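Local coordinates for protein 5'-tyrosyl-DNA phosphodiesterase (Caenorhabditis elegans, PDB 4FVA) that belongs to the endonuclease/exonuclease/phosphatase family, with the DNase I-like fold of two packed beta sheets, and carries a bound magnesium ion, at residues V160-D165 / R217-G222. Sequence-based numbering, arbitrary orientation.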
ATOM      1  N   VAL A 160      10.526  -0.493   9.664  1.00 26.85           N
ATOM      2  CA  VAL A 160      10.351  -1.081   8.343  1.00 18.12           C
ATOM      3  C   VAL A 160       8.853  -1.287   8.074  1.00 28.70           C
ATOM      4  O   VAL A 160       8.152  -1.948   8.861  1.00 25.12           O
ATOM      5  CB  VAL A 160      11.107  -2.430   8.221  1.00 23.87           C
ATOM      6  CG1 VAL A 160      10.927  -3.015   6.837  1.00 28.18           C
ATOM      7  CG2 VAL A 160      12.596  -2.251   8.526  1.00 25.95           C
ATOM      8  N   PHE A 161       8.362  -0.722   6.971  1.00 20.80           N
ATOM      9  CA  PHE A 161       6.971  -0.936   6.550  1.00 22.83           C
ATOM     10  C   PHE A 161       6.930  -1.674   5.217  1.00 21.73           C
ATOM     11  O   PHE A 161       7.465  -1.197   4.204  1.00 24.80           O
ATOM     12  CB  PHE A 161       6.205   0.395   6.431  1.00 18.95           C
ATOM     13  CG  PHE A 161       6.078   1.132   7.741  1.00 20.43           C
ATOM     14  CD1 PHE A 161       5.287   0.625   8.756  1.00 19.15           C
ATOM     15  CD2 PHE A 161       6.774   2.323   7.959  1.00 27.21           C
ATOM     16  CE1 PHE A 161       5.177   1.287   9.976  1.00 23.61           C
ATOM     17  CE2 PHE A 161       6.671   3.001   9.178  1.00 24.51           C
ATOM     18  CZ  PHE A 161       5.864   2.476  10.189  1.00 22.55           C
ATOM     19  N   PHE A 162       6.283  -2.830   5.212  1.00 21.80           N
ATOM     20  CA  PHE A 162       6.099  -3.576   3.969  1.00 21.49           C
ATOM     21  C   PHE A 162       4.634  -3.880   3.692  1.00 21.87           C
ATOM     22  O   PHE A 162       3.925  -4.366   4.577  1.00 19.21           O
ATOM     23  CB  PHE A 162       6.870  -4.886   3.995  1.00 18.55           C
ATOM     24  CG  PHE A 162       6.413  -5.846   2.947  1.00 24.00           C
ATOM     25  CD1 PHE A 162       6.704  -5.622   1.605  1.00 22.64           C
ATOM     26  CD2 PHE A 162       5.642  -6.938   3.292  1.00 19.76           C
ATOM     27  CE1 PHE A 162       6.252  -6.504   0.623  1.00 25.26           C
ATOM     28  CE2 PHE A 162       5.190  -7.827   2.321  1.00 28.74           C
ATOM     29  CZ  PHE A 162       5.494  -7.603   0.982  1.00 25.30           C
ATOM     30  N   GLY A 163       4.182  -3.603   2.466  1.00 21.40           N
ATOM     31  CA  GLY A 163       2.823  -3.945   2.085  1.00 22.29           C
ATOM     32  C   GLY A 163       2.410  -3.441   0.711  1.00 21.07           C
ATOM     33  O   GLY A 163       3.246  -3.225  -0.180  1.00 19.02           O
ATOM     34  N   GLY A 164       1.105  -3.253   0.552  1.00 19.44           N
ATOM     35  CA  GLY A 164       0.516  -2.851  -0.703  1.00 19.46           C
ATOM     36  C   GLY A 164      -0.649  -3.761  -1.003  1.00 22.46           C
ATOM     37  O   GLY A 164      -1.298  -4.304  -0.095  1.00 23.70           O
ATOM     38  N   ASP A 165      -0.908  -3.952  -2.289  1.00 23.63           N
ATOM     39  CA  ASP A 165      -1.914  -4.903  -2.716  1.00 22.99           C
ATOM     40  C   ASP A 165      -1.224  -6.235  -2.890  1.00 19.97           C
ATOM     41  O   ASP A 165      -0.546  -6.451  -3.890  1.00 20.42           O
ATOM     42  CB  ASP A 165      -2.557  -4.470  -4.031  1.00 20.08           C
ATOM     43  CG  ASP A 165      -3.651  -5.428  -4.489  1.00 20.54           C
ATOM     44  OD1 ASP A 165      -3.824  -6.492  -3.851  1.00 20.61           O
ATOM     45  OD2 ASP A 165      -4.326  -5.126  -5.497  1.00 22.24           O
ATOM     46  N   ARG A 217      -2.566  -5.227   2.610  1.00 20.74           N
ATOM     47  CA  ARG A 217      -2.036  -5.425   3.957  1.00 20.74           C
ATOM     48  C   ARG A 217      -0.793  -4.591   4.199  1.00 25.26           C
ATOM     49  O   ARG A 217      -0.096  -4.199   3.261  1.00 21.31           O
ATOM     50  CB  ARG A 217      -1.703  -6.902   4.201  1.00 20.81           C
ATOM     51  CG  ARG A 217      -2.863  -7.863   3.917  1.00 26.95           C
ATOM     52  CD  ARG A 217      -2.530  -9.290   4.332  1.00 27.72           C
ATOM     53  NE  ARG A 217      -3.564 -10.236   3.888  1.00 32.25           N
ATOM     54  CZ  ARG A 217      -3.632 -11.510   4.269  1.00 31.60           C
ATOM     55  NH1 ARG A 217      -2.728 -12.009   5.106  1.00 27.90           N
ATOM     56  NH2 ARG A 217      -4.603 -12.288   3.815  1.00 28.45           N
ATOM     57  N   LEU A 218      -0.523  -4.337   5.473  1.00 21.13           N
ATOM     58  CA  LEU A 218       0.678  -3.631   5.887  1.00 22.19           C
ATOM     59  C   LEU A 218       1.335  -4.406   7.015  1.00 24.40           C
ATOM     60  O   LEU A 218       0.691  -4.721   8.017  1.00 26.64           O
ATOM     61  CB  LEU A 218       0.322  -2.222   6.372  1.00 23.30           C
ATOM     62  CG  LEU A 218       0.292  -1.181   5.254  1.00 33.65           C
ATOM     63  CD1 LEU A 218      -0.316   0.142   5.742  1.00 34.04           C
ATOM     64  CD2 LEU A 218       1.716  -0.977   4.696  1.00 27.60           C
ATOM     65  N   TYR A 219       2.614  -4.716   6.837  1.00 23.14           N
ATOM     66  CA  TYR A 219       3.405  -5.365   7.868  1.00 24.47           C
ATOM     67  C   TYR A 219       4.421  -4.361   8.359  1.00 26.59           C
ATOM     68  O   TYR A 219       4.831  -3.471   7.598  1.00 21.82           O
ATOM     69  CB  TYR A 219       4.125  -6.594   7.304  1.00 22.71           C
ATOM     70  CG  TYR A 219       3.198  -7.671   6.811  1.00 26.33           C
ATOM     71  CD1 TYR A 219       2.748  -7.685   5.503  1.00 31.84           C
ATOM     72  CD2 TYR A 219       2.764  -8.676   7.665  1.00 28.86           C
ATOM     73  CE1 TYR A 219       1.885  -8.673   5.053  1.00 31.61           C
ATOM     74  CE2 TYR A 219       1.909  -9.667   7.228  1.00 28.82           C
ATOM     75  CZ  TYR A 219       1.475  -9.658   5.919  1.00 28.86           C
ATOM     76  OH  TYR A 219       0.627 -10.643   5.473  1.00 26.37           O
ATOM     77  N   TRP A 220       4.833  -4.483   9.620  1.00 24.62           N
ATOM     78  CA  TRP A 220       5.927  -3.639  10.093  1.00 23.84           C
ATOM     79  C   TRP A 220       6.818  -4.298  11.137  1.00 25.79           C
ATOM     80  O   TRP A 220       6.435  -5.265  11.803  1.00 21.86           O
ATOM     81  CB  TRP A 220       5.404  -2.290  10.603  1.00 22.69           C
ATOM     82  CG  TRP A 220       5.217  -2.200  12.089  1.00 27.92           C
ATOM     83  CD1 TRP A 220       6.006  -1.515  12.973  1.00 31.65           C
ATOM     84  CD2 TRP A 220       4.160  -2.788  12.867  1.00 24.15           C
ATOM     85  NE1 TRP A 220       5.507  -1.645  14.250  1.00 23.23           N
ATOM     86  CE2 TRP A 220       4.376  -2.418  14.213  1.00 27.85           C
ATOM     87  CE3 TRP A 220       3.056  -3.587  12.556  1.00 26.62           C
ATOM     88  CZ2 TRP A 220       3.524  -2.829  15.252  1.00 30.30           C
ATOM     89  CZ3 TRP A 220       2.209  -3.987  13.585  1.00 30.69           C
ATOM     90  CH2 TRP A 220       2.448  -3.609  14.915  1.00 27.28           C
ATOM     91  N   SER A 221       8.016  -3.752  11.266  1.00 22.57           N
ATOM     92  CA  SER A 221       8.906  -4.108  12.347  1.00 24.25           C
ATOM     93  C   SER A 221       9.486  -2.812  12.838  1.00 26.22           C
ATOM     94  O   SER A 221       9.605  -1.860  12.059  1.00 26.37           O
ATOM     95  CB  SER A 221      10.018  -5.022  11.849  1.00 30.04           C
ATOM     96  OG  SER A 221      11.022  -5.157  12.829  1.00 33.19           O
ATOM     97  N   GLY A 222       9.846  -2.763  14.119  1.00 26.19           N
ATOM     98  CA  GLY A 222      10.478  -1.576  14.657  1.00 27.34           C
ATOM     99  C   GLY A 222      10.048  -1.194  16.055  1.00 29.05           C
ATOM    100  O   GLY A 222       9.246  -1.891  16.683  1.00 34.50           O
TER
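Val-160, Phe-162 and Gly-164 each exchange two backbone hydrogen bonds with Ser-221, Tyr-219 and Arg-217 respectively, six bonds that define an antiparallel strand pair. Tyr-219 N to Phe-162 O is the shortest, at 2.6 Å, and is close to straight, with 170° at the hydrogen. The last pair, Gly-164 with Arg-217, shows that the pairing persists to where the chain turns a corner. Between the bonded pairs, CA-H...O contacts fill in: Trp-220 CA lies 3.1 Å from Val-160 O.

On one face, the Phe-162 and Tyr-219 side chains lie side by side, pointing the same way, with an apolar contact of 3.7 Å from CD2 of Phe-162 to CD1 of Tyr-219. Tyr-219 CG stands anti to its carbonyl carbon, beside its backbone N (chi1 -63°). Since that N bonds to Phe-162 O, the ring's edge is carried to the same oxygen, which lies in the ring plane, 3.6 Å from Tyr-219 CD1.

The other face carries Phe-161 and Trp-220, whose side chains cross obliquely. Phe-161 CD1 approaches Trp-220 CB at 3.5 Å; the phenyl and five-membered rings are nearly parallel (25°) but slid apart, centroids 5.9 Å, so overlap is slight. Further along this face, Leu-218 CD2 reaches to 4.1 Å from Gly-163 CA, and the approach of this methyl and of Arg-217 O (3.2 Å from Gly-163 CA) leaves no room for a beta carbon at Gly-163.

Trp-220 NE1 hydrogen-bonds to Leu-224 O, and Arg-217 NE to Arg-214 O. Strand 118-126 runs parallel to 159-163 on its other edge. Helix 134-154 packs on the Phe-162 and Tyr-219 face through Cys-144 and Met-145, whereas Phe-254, on strand 249-255 of the other sheet, meets the rings of both Phe-161 and Trp-220, joining the two sheets of the DNase I-like sandwich.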